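Local coordinates for diguanylate cyclase/phosphodiesterase-domain containing protein (Thermotoga maritima MSB8, PDB 6KHU) that is a putative diguanylate cyclase of the GGDEF family, whose active members make cyclic di-GMP from two GTP molecules, at residues 58-61 against 62-66. Residues are numbered along the deposited sequence; the frame is centred on the assembly and turned at random.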
ATOM      1  N   CYS A  58      -8.496   1.793  -3.687  1.00 14.39           N
ATOM      2  CA  CYS A  58      -8.647   1.698  -2.233  1.00 19.17           C
ATOM      3  C   CYS A  58      -8.664   3.050  -1.533  1.00 18.63           C
ATOM      4  O   CYS A  58      -8.996   3.109  -0.346  1.00 21.44           O
ATOM      5  CB  CYS A  58      -7.505   0.886  -1.623  1.00 18.47           C
ATOM      6  SG  CYS A  58      -7.301  -0.753  -2.314  1.00 18.78           S
ATOM      7  N   VAL A  59      -8.256   4.119  -2.215  1.00 14.86           N
ATOM      8  CA  VAL A  59      -8.182   5.441  -1.603  1.00 15.73           C
ATOM      9  C   VAL A  59      -9.598   5.928  -1.299  1.00 22.18           C
ATOM     10  O   VAL A  59     -10.402   6.134  -2.213  1.00 21.51           O
ATOM     11  CB  VAL A  59      -7.442   6.412  -2.537  1.00 19.41           C
ATOM     12  CG1 VAL A  59      -7.654   7.876  -2.127  1.00 20.02           C
ATOM     13  CG2 VAL A  59      -5.958   6.062  -2.586  1.00 16.49           C
ATOM     14  N   ARG A  60      -9.905   6.121  -0.010  1.00 17.52           N
ATOM     15  CA  ARG A  60     -11.226   6.592   0.406  1.00 20.58           C
ATOM     16  C   ARG A  60     -11.271   8.077   0.733  1.00 23.55           C
ATOM     17  O   ARG A  60     -12.308   8.714   0.529  1.00 24.48           O
ATOM     18  CB  ARG A  60     -11.728   5.844   1.646  1.00 25.97           C
ATOM     19  CG  ARG A  60     -11.377   4.387   1.778  1.00 29.07           C
ATOM     20  CD  ARG A  60     -11.797   3.906   3.182  1.00 36.14           C
ATOM     21  NE  ARG A  60     -12.911   4.704   3.703  1.00 42.26           N
ATOM     22  CZ  ARG A  60     -12.830   5.540   4.742  1.00 45.38           C
ATOM     23  NH1 ARG A  60     -11.685   5.697   5.385  1.00 36.54           N
ATOM     24  NH2 ARG A  60     -13.894   6.232   5.133  1.00 43.76           N
ATOM     25  N   VAL A  61     -10.198   8.639   1.275  1.00 20.79           N
ATOM     26  CA  VAL A  61     -10.161  10.069   1.583  1.00 22.97           C
ATOM     27  C   VAL A  61      -8.882  10.637   1.008  1.00 17.38           C
ATOM     28  O   VAL A  61      -7.934   9.886   0.710  1.00 18.28           O
ATOM     29  CB  VAL A  61     -10.292  10.320   3.108  1.00 22.05           C
ATOM     30  CG1 VAL A  61     -11.623   9.768   3.609  1.00 22.06           C
ATOM     31  CG2 VAL A  61      -9.129   9.675   3.870  1.00 19.34           C
ATOM     32  N   PRO A  62      -8.816  11.954   0.785  1.00 18.12           N
ATOM     33  CA  PRO A  62      -7.658  12.523   0.070  1.00 17.58           C
ATOM     34  C   PRO A  62      -6.299  12.249   0.709  1.00 16.76           C
ATOM     35  O   PRO A  62      -5.291  12.219  -0.015  1.00 14.65           O
ATOM     36  CB  PRO A  62      -7.977  14.024   0.042  1.00 21.84           C
ATOM     37  CG  PRO A  62      -9.470  14.079   0.059  1.00 23.04           C
ATOM     38  CD  PRO A  62      -9.879  12.959   0.986  1.00 22.39           C
ATOM     39  N   LEU A  63      -6.239  12.026   2.027  1.00 16.63           N
ATOM     40  CA  LEU A  63      -4.972  11.719   2.694  1.00 17.63           C
ATOM     41  C   LEU A  63      -4.459  10.314   2.354  1.00 16.64           C
ATOM     42  O   LEU A  63      -3.242  10.078   2.372  1.00 12.16           O
ATOM     43  CB  LEU A  63      -5.141  11.854   4.212  1.00 18.60           C
ATOM     44  CG  LEU A  63      -4.539  13.010   5.027  1.00 25.50           C
ATOM     45  CD1 LEU A  63      -4.154  14.213   4.207  1.00 16.95           C
ATOM     46  CD2 LEU A  63      -5.487  13.401   6.166  1.00 21.87           C
ATOM     47  N   ASP A  64      -5.358   9.366   2.078  1.00 12.25           N
ATOM     48  CA  ASP A  64      -4.922   8.038   1.650  1.00 13.16           C
ATOM     49  C   ASP A  64      -4.031   8.162   0.417  1.00 12.30           C
ATOM     50  O   ASP A  64      -4.295   8.973  -0.476  1.00 12.95           O
ATOM     51  CB  ASP A  64      -6.127   7.154   1.327  1.00 18.08           C
ATOM     52  CG  ASP A  64      -7.038   6.917   2.520  1.00 16.16           C
ATOM     53  OD1 ASP A  64      -6.601   7.036   3.683  1.00 16.43           O
ATOM     54  OD2 ASP A  64      -8.207   6.569   2.283  1.00 19.36           O
ATOM     55  N   SER A  65      -2.954   7.375   0.366  1.00 13.05           N
ATOM     56  CA  SER A  65      -1.936   7.616  -0.651  1.00 12.31           C
ATOM     57  C   SER A  65      -1.356   6.316  -1.196  1.00 13.00           C
ATOM     58  O   SER A  65      -1.185   5.327  -0.475  1.00 10.59           O
ATOM     59  CB  SER A  65      -0.775   8.487  -0.118  1.00 12.00           C
ATOM     60  OG  SER A  65      -1.241   9.610   0.614  1.00 15.19           O
ATOM     61  N   VAL A  66      -1.002   6.368  -2.478  1.00 11.39           N
ATOM     62  CA  VAL A  66      -0.316   5.297  -3.191  1.00 11.59           C
ATOM     63  C   VAL A  66       1.059   5.803  -3.595  1.00 12.15           C
ATOM     64  O   VAL A  66       1.187   6.912  -4.135  1.00 13.10           O
ATOM     65  CB  VAL A  66      -1.107   4.862  -4.441  1.00 14.92           C
ATOM     66  CG1 VAL A  66      -0.394   3.719  -5.156  1.00 15.02           C
ATOM     67  CG2 VAL A  66      -2.523   4.504  -4.079  1.00 12.83           C
TER
HETATM   68  O   HOH W   1      -9.469   5.709   4.387  1.00 28.61           O
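Val59 lays its two methyls against the backbone end of Asp64: CG1 comes within 3.8 Å of Asp64 CB, and the two side chains run past one another in opposite directions. Val59 CG2 is the branch set beside the backbone N, from where it reaches Val66 CG2 at 4.1 Å, an apolar contact at the start of strand 65-68. At Arg60 the polar part begins. Arg60 N donates to Asp64 OD2 over 2.9 Å, on the anti lone pair, with an N-H...O angle of 148°. The Arg60 guanidinium makes no direct salt bridge, since Arg60 NH1 stays 4.7 Å from Asp64 OD2; a water lies between them, but too close to NH1 for the bridge to be more than doubtful. Val61 N donates to Asp64 OD2 at 3.0 Å but descends from above the carboxylate plane, 57° out of it, so two consecutive amides converge on one acceptor from different directions. Val61 CG2 crosses obliquely to the carboxylate, 3.6 Å from Asp64 OD2, and the side chain also touches Ile79. A type I beta turn spans Val61 to Asp64: the backbone torsions of Pro62 and Leu63 both fall in the helical region, and the bond from Asp64 N to Val61 O, 3.0 Å, closes it. The turn reverses the chain between helix 41-57 and strand 65-68 of the GGDEF-family domain. In Asp64, CG lies anti to the carbonyl carbon and beside its own backbone N (chi1 -62°), which brings the carboxylate to the amides of Arg60 and Val61, while OD1 accepts from Ile79 N on strand 73-79. With an alanine in place of Asp64, the amides of Arg60, Val61 and Ile79 would probably lose their common acceptor group, weakening the hold of this turn on the sheet. Just past the turn, Ser65 OG donates to Leu63 O at 2.7 Å, meeting that carbonyl from above its plane.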